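Local coordinates for protein diguanylate cyclase DosC (Escherichia coli, PDB 4ZVA) that catalyses the formation of cyclic di-GMP, with a haem-binding globin domain that senses oxygen and probably regulates the cyclase, at residues P116-S121 with Q130-S135; R19-E24 with A125-Q130. All coordinates share one frame; numbering follows the deposited sequence.

Contact 1 of 2, residues P116-S121 with Q130-S135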
ATOM      1  N   PRO A 116      -7.390  -2.570  12.072  1.00 28.44           N
ATOM      2  CA  PRO A 116      -8.207  -2.704  13.287  1.00 32.75           C
ATOM      3  C   PRO A 116      -7.545  -3.567  14.362  1.00 34.56           C
ATOM      4  O   PRO A 116      -7.790  -3.366  15.552  1.00 34.47           O
ATOM      5  CB  PRO A 116      -9.490  -3.367  12.776  1.00 33.84           C
ATOM      6  CG  PRO A 116      -9.540  -3.038  11.333  1.00 34.18           C
ATOM      7  CD  PRO A 116      -8.118  -3.053  10.885  1.00 31.20           C
ATOM      8  N   VAL A 117      -6.720  -4.519  13.940  1.00 33.46           N
ATOM      9  CA  VAL A 117      -5.973  -5.362  14.867  1.00 33.00           C
ATOM     10  C   VAL A 117      -4.961  -4.530  15.655  1.00 35.59           C
ATOM     11  O   VAL A 117      -4.828  -4.679  16.871  1.00 32.62           O
ATOM     12  CB  VAL A 117      -5.247  -6.500  14.120  1.00 33.73           C
ATOM     13  CG1 VAL A 117      -4.208  -7.157  15.013  1.00 35.16           C
ATOM     14  CG2 VAL A 117      -6.253  -7.525  13.631  1.00 37.29           C
ATOM     15  N   ILE A 118      -4.257  -3.644  14.959  1.00 31.95           N
ATOM     16  CA  ILE A 118      -3.290  -2.762  15.602  1.00 26.12           C
ATOM     17  C   ILE A 118      -4.003  -1.705  16.442  1.00 33.29           C
ATOM     18  O   ILE A 118      -3.566  -1.369  17.544  1.00 31.10           O
ATOM     19  CB  ILE A 118      -2.376  -2.077  14.558  1.00 30.89           C
ATOM     20  CG1 ILE A 118      -1.540  -3.131  13.827  1.00 29.16           C
ATOM     21  CG2 ILE A 118      -1.468  -1.051  15.219  1.00 27.22           C
ATOM     22  CD1 ILE A 118      -0.595  -2.561  12.786  1.00 28.36           C
ATOM     23  N   PHE A 119      -5.116  -1.201  15.922  1.00 29.88           N
ATOM     24  CA  PHE A 119      -5.894  -0.192  16.624  1.00 38.13           C
ATOM     25  C   PHE A 119      -6.443  -0.738  17.945  1.00 35.06           C
ATOM     26  O   PHE A 119      -6.551  -0.005  18.928  1.00 33.51           O
ATOM     27  CB  PHE A 119      -7.038   0.309  15.741  1.00 32.45           C
ATOM     28  CG  PHE A 119      -7.768   1.494  16.306  1.00 38.40           C
ATOM     29  CD1 PHE A 119      -7.307   2.781  16.077  1.00 41.79           C
ATOM     30  CD2 PHE A 119      -8.912   1.323  17.069  1.00 37.87           C
ATOM     31  CE1 PHE A 119      -7.976   3.874  16.595  1.00 45.72           C
ATOM     32  CE2 PHE A 119      -9.584   2.414  17.591  1.00 38.55           C
ATOM     33  CZ  PHE A 119      -9.116   3.689  17.354  1.00 39.36           C
ATOM     34  N   SER A 120      -6.767  -2.030  17.961  1.00 34.43           N
ATOM     35  CA  SER A 120      -7.374  -2.668  19.128  1.00 33.94           C
ATOM     36  C   SER A 120      -6.348  -3.094  20.171  1.00 39.18           C
ATOM     37  O   SER A 120      -6.714  -3.579  21.241  1.00 36.75           O
ATOM     38  CB  SER A 120      -8.189  -3.896  18.706  1.00 35.72           C
ATOM     39  OG  SER A 120      -9.223  -3.546  17.805  1.00 47.32           O
ATOM     40  N   SER A 121      -5.065  -2.931  19.860  1.00 34.79           N
ATOM     41  CA  SER A 121      -4.019  -3.298  20.810  1.00 35.42           C
ATOM     42  C   SER A 121      -4.010  -2.327  21.982  1.00 37.28           C
ATOM     43  O   SER A 121      -4.645  -1.273  21.928  1.00 35.54           O
ATOM     44  CB  SER A 121      -2.650  -3.328  20.130  1.00 36.50           C
ATOM     45  OG  SER A 121      -2.262  -2.033  19.712  1.00 32.98           O
ATOM     46  N   GLN A 130       3.444   4.144  14.690  1.00 29.41           N
ATOM     47  CA  GLN A 130       4.740   3.681  14.217  1.00 31.24           C
ATOM     48  C   GLN A 130       4.726   2.203  13.840  1.00 31.20           C
ATOM     49  O   GLN A 130       5.393   1.792  12.889  1.00 28.83           O
ATOM     50  CB  GLN A 130       5.804   3.953  15.278  1.00 36.34           C
ATOM     51  CG  GLN A 130       6.051   5.435  15.493  1.00 38.40           C
ATOM     52  CD  GLN A 130       7.225   5.707  16.406  1.00 41.18           C
ATOM     53  OE1 GLN A 130       7.167   5.439  17.605  1.00 46.99           O
ATOM     54  NE2 GLN A 130       8.301   6.243  15.842  1.00 48.65           N
ATOM     55  N   VAL A 131       3.966   1.403  14.582  1.00 30.50           N
ATOM     56  CA  VAL A 131       3.838  -0.014  14.270  1.00 26.23           C
ATOM     57  C   VAL A 131       3.088  -0.194  12.956  1.00 26.76           C
ATOM     58  O   VAL A 131       3.471  -1.003  12.112  1.00 30.19           O
ATOM     59  CB  VAL A 131       3.116  -0.784  15.398  1.00 26.68           C
ATOM     60  CG1 VAL A 131       2.715  -2.169  14.929  1.00 29.41           C
ATOM     61  CG2 VAL A 131       4.008  -0.873  16.624  1.00 30.40           C
ATOM     62  N   TYR A 132       2.015   0.570  12.790  1.00 25.70           N
ATOM     63  CA  TYR A 132       1.219   0.521  11.573  1.00 27.47           C
ATOM     64  C   TYR A 132       2.042   0.989  10.370  1.00 27.95           C
ATOM     65  O   TYR A 132       1.959   0.405   9.291  1.00 30.66           O
ATOM     66  CB  TYR A 132      -0.039   1.373  11.740  1.00 30.81           C
ATOM     67  CG  TYR A 132      -0.925   1.459  10.522  1.00 32.50           C
ATOM     68  CD1 TYR A 132      -1.548   0.331  10.007  1.00 29.06           C
ATOM     69  CD2 TYR A 132      -1.162   2.679   9.902  1.00 29.73           C
ATOM     70  CE1 TYR A 132      -2.371   0.412   8.896  1.00 31.86           C
ATOM     71  CE2 TYR A 132      -1.981   2.771   8.796  1.00 30.61           C
ATOM     72  CZ  TYR A 132      -2.583   1.638   8.297  1.00 34.42           C
ATOM     73  OH  TYR A 132      -3.398   1.737   7.192  1.00 35.77           O
ATOM     74  N   HIS A 133       2.843   2.030  10.569  1.00 30.26           N
ATOM     75  CA  HIS A 133       3.712   2.545   9.508  1.00 35.45           C
ATOM     76  C   HIS A 133       4.738   1.511   9.054  1.00 35.89           C
ATOM     77  O   HIS A 133       4.857   1.232   7.861  1.00 33.05           O
ATOM     78  CB  HIS A 133       4.432   3.810   9.975  1.00 33.57           C
ATOM     79  CG  HIS A 133       5.518   4.264   9.049  1.00 35.24           C
ATOM     80  ND1 HIS A 133       6.848   4.270   9.408  1.00 36.46           N
ATOM     81  CD2 HIS A 133       5.469   4.715   7.772  1.00 33.68           C
ATOM     82  CE1 HIS A 133       7.573   4.714   8.394  1.00 41.84           C
ATOM     83  NE2 HIS A 133       6.761   4.991   7.392  1.00 36.45           N
ATOM     84  N   PHE A 134       5.474   0.949  10.008  1.00 36.77           N
ATOM     85  CA  PHE A 134       6.449  -0.095   9.706  1.00 32.15           C
ATOM     86  C   PHE A 134       5.794  -1.261   8.979  1.00 33.76           C
ATOM     87  O   PHE A 134       6.350  -1.797   8.020  1.00 33.28           O
ATOM     88  CB  PHE A 134       7.129  -0.591  10.986  1.00 33.26           C
ATOM     89  CG  PHE A 134       8.082  -1.731  10.760  1.00 37.82           C
ATOM     90  CD1 PHE A 134       9.361  -1.495  10.283  1.00 35.19           C
ATOM     91  CD2 PHE A 134       7.702  -3.037  11.023  1.00 35.14           C
ATOM     92  CE1 PHE A 134      10.242  -2.538  10.071  1.00 36.68           C
ATOM     93  CE2 PHE A 134       8.578  -4.086  10.812  1.00 37.70           C
ATOM     94  CZ  PHE A 134       9.851  -3.835  10.335  1.00 35.68           C
ATOM     95  N   SER A 135       4.604  -1.638   9.436  1.00 31.44           N
ATOM     96  CA  SER A 135       3.867  -2.751   8.852  1.00 33.18           C
ATOM     97  C   SER A 135       3.442  -2.452   7.417  1.00 36.88           C
ATOM     98  O   SER A 135       3.584  -3.296   6.539  1.00 32.90           O
ATOM     99  CB  SER A 135       2.637  -3.082   9.699  1.00 32.63           C
ATOM    100  OG  SER A 135       3.013  -3.496  11.005  1.00 33.53           O
TER
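Ile-118 reaches Val-131, Tyr-132 and Ser-135 through one atom, its CD1 methyl, and all the close packing between the two segments gathers around that point. The extended outer torsion (chi2 -179°) carries the methyl away from its own backbone and sets it against the backbone of the opposing helix, CD1 lying 3.8 Å from Tyr-132 CA. CG1 of Val-131 closes one side, 4.0 Å from the same CD1. The tyrosine meets the methyl with its CB and, near the ring plane, with the edge of its ring. Ser-135 OG, 4.1 Å from Ile-118 CD1, adds a polar atom to this buried setting, but its hydroxyl is satisfied within its own helix: it donates to Val-131 O at 2.8 Å, while Ser-135 N reaches that carbonyl oxygen from the opposite face. The contact joins helices 100-119 and 125-147, the last two of this globin domain, and the Tyr-132 ring also meets that of Tyr-132 of the second subunit, the planes about 80° apart. Away from this point the packing opens out: Pro-116, Phe-119 and Ser-120 are exposed and make no contact with 130-135, although Phe-119 packs on Leu-129 of the second subunit. Ser-121 folds back instead, its OG donating to Ile-118 O at 2.6 Å.

Contact 2 of 2, residues R19-E24 with A125-Q130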
ATOM      1  N   ARG A  19       9.486  -2.291  16.059  1.00 27.23           N
ATOM      2  CA  ARG A  19       9.525  -3.531  15.296  1.00 30.51           C
ATOM      3  C   ARG A  19       9.109  -4.720  16.169  1.00 26.75           C
ATOM      4  O   ARG A  19       8.533  -5.688  15.681  1.00 27.22           O
ATOM      5  CB  ARG A  19      10.918  -3.764  14.710  1.00 35.41           C
ATOM      6  CG  ARG A  19      11.278  -2.793  13.592  1.00 34.74           C
ATOM      7  CD  ARG A  19      12.610  -3.136  12.945  1.00 40.50           C
ATOM      8  NE  ARG A  19      13.743  -2.882  13.829  1.00 44.60           N
ATOM      9  CZ  ARG A  19      14.418  -3.835  14.460  1.00 42.10           C
ATOM     10  NH1 ARG A  19      14.078  -5.105  14.300  1.00 40.51           N
ATOM     11  NH2 ARG A  19      15.439  -3.518  15.245  1.00 42.59           N
ATOM     12  N   ALA A  20       9.399  -4.631  17.460  1.00 30.41           N
ATOM     13  CA  ALA A  20       9.068  -5.709  18.391  1.00 29.17           C
ATOM     14  C   ALA A  20       7.561  -5.862  18.532  1.00 30.70           C
ATOM     15  O   ALA A  20       7.043  -6.977  18.564  1.00 30.53           O
ATOM     16  CB  ALA A  20       9.697  -5.452  19.740  1.00 27.24           C
ATOM     17  N   LYS A  21       6.860  -4.734  18.599  1.00 28.07           N
ATOM     18  CA  LYS A  21       5.413  -4.754  18.743  1.00 30.68           C
ATOM     19  C   LYS A  21       4.753  -5.143  17.430  1.00 30.03           C
ATOM     20  O   LYS A  21       3.692  -5.767  17.422  1.00 31.53           O
ATOM     21  CB  LYS A  21       4.904  -3.394  19.222  1.00 31.18           C
ATOM     22  CG  LYS A  21       5.314  -3.062  20.646  1.00 30.47           C
ATOM     23  CD  LYS A  21       4.735  -1.735  21.106  1.00 31.06           C
ATOM     24  CE  LYS A  21       5.115  -1.447  22.548  1.00 38.51           C
ATOM     25  NZ  LYS A  21       6.589  -1.321  22.715  1.00 36.67           N
ATOM     26  N   ALA A  22       5.394  -4.787  16.318  1.00 31.11           N
ATOM     27  CA  ALA A  22       4.939  -5.218  15.003  1.00 28.94           C
ATOM     28  C   ALA A  22       5.017  -6.739  14.881  1.00 27.28           C
ATOM     29  O   ALA A  22       4.110  -7.381  14.347  1.00 30.14           O
ATOM     30  CB  ALA A  22       5.759  -4.547  13.906  1.00 29.01           C
ATOM     31  N   ALA A  23       6.115  -7.311  15.361  1.00 28.90           N
ATOM     32  CA  ALA A  23       6.267  -8.761  15.370  1.00 27.48           C
ATOM     33  C   ALA A  23       5.245  -9.406  16.301  1.00 26.29           C
ATOM     34  O   ALA A  23       4.701 -10.463  15.995  1.00 28.39           O
ATOM     35  CB  ALA A  23       7.680  -9.152  15.781  1.00 31.54           C
ATOM     36  N   GLU A  24       4.985  -8.758  17.433  1.00 28.35           N
ATOM     37  CA  GLU A  24       4.031  -9.280  18.408  1.00 33.62           C
ATOM     38  C   GLU A  24       2.638  -9.360  17.796  1.00 30.09           C
ATOM     39  O   GLU A  24       1.957 -10.377  17.911  1.00 30.19           O
ATOM     40  CB  GLU A  24       4.016  -8.404  19.667  1.00 30.16           C
ATOM     41  CG  GLU A  24       3.324  -9.031  20.878  1.00 31.90           C
ATOM     42  CD  GLU A  24       1.816  -8.853  20.876  1.00 42.54           C
ATOM     43  OE1 GLU A  24       1.316  -7.946  20.177  1.00 47.35           O
ATOM     44  OE2 GLU A  24       1.129  -9.622  21.582  1.00 44.11           O
ATOM     45  N   ALA A 125      -1.101   5.397  21.368  1.00 39.80           N
ATOM     46  CA  ALA A 125      -1.433   5.877  20.032  1.00 34.25           C
ATOM     47  C   ALA A 125      -0.171   6.135  19.214  1.00 32.93           C
ATOM     48  O   ALA A 125      -0.124   5.829  18.024  1.00 37.00           O
ATOM     49  CB  ALA A 125      -2.277   7.137  20.117  1.00 39.11           C
ATOM     50  N   ALA A 126       0.856   6.674  19.864  1.00 36.02           N
ATOM     51  CA  ALA A 126       2.131   6.931  19.201  1.00 37.46           C
ATOM     52  C   ALA A 126       2.773   5.626  18.745  1.00 34.23           C
ATOM     53  O   ALA A 126       3.352   5.552  17.663  1.00 32.21           O
ATOM     54  CB  ALA A 126       3.070   7.695  20.121  1.00 34.94           C
ATOM     55  N   GLU A 127       2.672   4.596  19.578  1.00 33.92           N
ATOM     56  CA  GLU A 127       3.208   3.286  19.230  1.00 34.35           C
ATOM     57  C   GLU A 127       2.418   2.656  18.088  1.00 29.54           C
ATOM     58  O   GLU A 127       3.001   2.091  17.162  1.00 30.05           O
ATOM     59  CB  GLU A 127       3.203   2.364  20.454  1.00 34.48           C
ATOM     60  CG  GLU A 127       4.236   2.758  21.495  1.00 33.28           C
ATOM     61  CD  GLU A 127       4.109   1.972  22.785  1.00 40.16           C
ATOM     62  OE1 GLU A 127       3.042   1.364  23.021  1.00 34.36           O
ATOM     63  OE2 GLU A 127       5.083   1.968  23.565  1.00 41.42           O
ATOM     64  N   LYS A 128       1.095   2.766  18.154  1.00 27.21           N
ATOM     65  CA  LYS A 128       0.226   2.229  17.110  1.00 29.52           C
ATOM     66  C   LYS A 128       0.557   2.826  15.745  1.00 26.85           C
ATOM     67  O   LYS A 128       0.598   2.119  14.745  1.00 28.66           O
ATOM     68  CB  LYS A 128      -1.241   2.488  17.447  1.00 29.72           C
ATOM     69  CG  LYS A 128      -1.764   1.699  18.642  1.00 32.24           C
ATOM     70  CD  LYS A 128      -3.200   2.086  18.955  1.00 33.34           C
ATOM     71  CE  LYS A 128      -3.756   1.278  20.119  1.00 34.13           C
ATOM     72  NZ  LYS A 128      -5.125   1.726  20.493  1.00 37.48           N
ATOM     73  N   LEU A 129       0.794   4.133  15.718  1.00 30.53           N
ATOM     74  CA  LEU A 129       1.132   4.833  14.480  1.00 31.24           C
ATOM     75  C   LEU A 129       2.417   4.294  13.861  1.00 27.32           C
ATOM     76  O   LEU A 129       2.478   4.026  12.662  1.00 30.42           O
ATOM     77  CB  LEU A 129       1.276   6.333  14.739  1.00 26.98           C
ATOM     78  CG  LEU A 129       1.757   7.178  13.555  1.00 34.11           C
ATOM     79  CD1 LEU A 129       0.747   7.145  12.418  1.00 32.37           C
ATOM     80  CD2 LEU A 129       2.051   8.609  13.988  1.00 27.71           C
ATOM     81  N   GLN A 130       3.444   4.144  14.690  1.00 29.41           N
ATOM     82  CA  GLN A 130       4.740   3.681  14.217  1.00 31.24           C
ATOM     83  C   GLN A 130       4.726   2.203  13.840  1.00 31.20           C
ATOM     84  O   GLN A 130       5.393   1.792  12.889  1.00 28.83           O
ATOM     85  CB  GLN A 130       5.804   3.953  15.278  1.00 36.34           C
ATOM     86  CG  GLN A 130       6.051   5.435  15.493  1.00 38.40           C
ATOM     87  CD  GLN A 130       7.225   5.707  16.406  1.00 41.18           C
ATOM     88  OE1 GLN A 130       7.167   5.439  17.605  1.00 46.99           O
ATOM     89  NE2 GLN A 130       8.301   6.243  15.842  1.00 48.65           N
TER
HETATM   90  O   HOH W   1       7.439   1.120  22.096  1.00 43.07           O
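Lys-21 lays the outer part of its chain over the carboxylate of Glu-127, where the globin fold passes helix 16-43 across the first turn of helix 125-147. Both side chains leave their helices with CG beside the backbone N, and the glutamate then runs out extended. The lysine is straight as far as CE and bends at its last torsion (chi4 62°), which carries the ammonium group to a place above OE2, well off the carboxylate plane. CE sits over the face of the carboxylate, 3.5 Å from Glu-127 OE1 and nearly as close to OE2. The salt bridge is consequently long, with Lys-21 NZ 3.7 Å from Glu-127 OE2. OE1 is held by the backbone N of Ser-124, just ahead of the helix, which probably fixes the rotation of the carboxylate. Further back, the lysine rests on Val-131 and Tyr-123. A leucine in its place would probably leave the carboxylate without its charged mate on helix 16-43 and the linking water without its donor. That water accepts from Lys-21 NZ at 2.7 Å and donates to Glu-127 OE2 at 2.9 Å.

How the contacts relate
Helix 125-147 serves both contacts, which share Gln-130 and have centres only about 6 Å apart. Contact 1 is buried and apolar, contact 2 polar and at the surface, and Val-131 bridges them by touching Ile-118 in the one and Lys-21 in the other. Lys-128 ties them again, its NZ 2.7 Å from Phe-119 O in a probable hydrogen bond. On the side of helix 16-43, Arg-19 CG packs 3.7 Å from Phe-134 CE1. Neither contact forms the haem pocket: the side chain of Ser-135 in contact 1 is about 12 Å from the haem. Both touch the second subunit, consistent with a globin sensor that dimerises through helices 100-119 and 125-147.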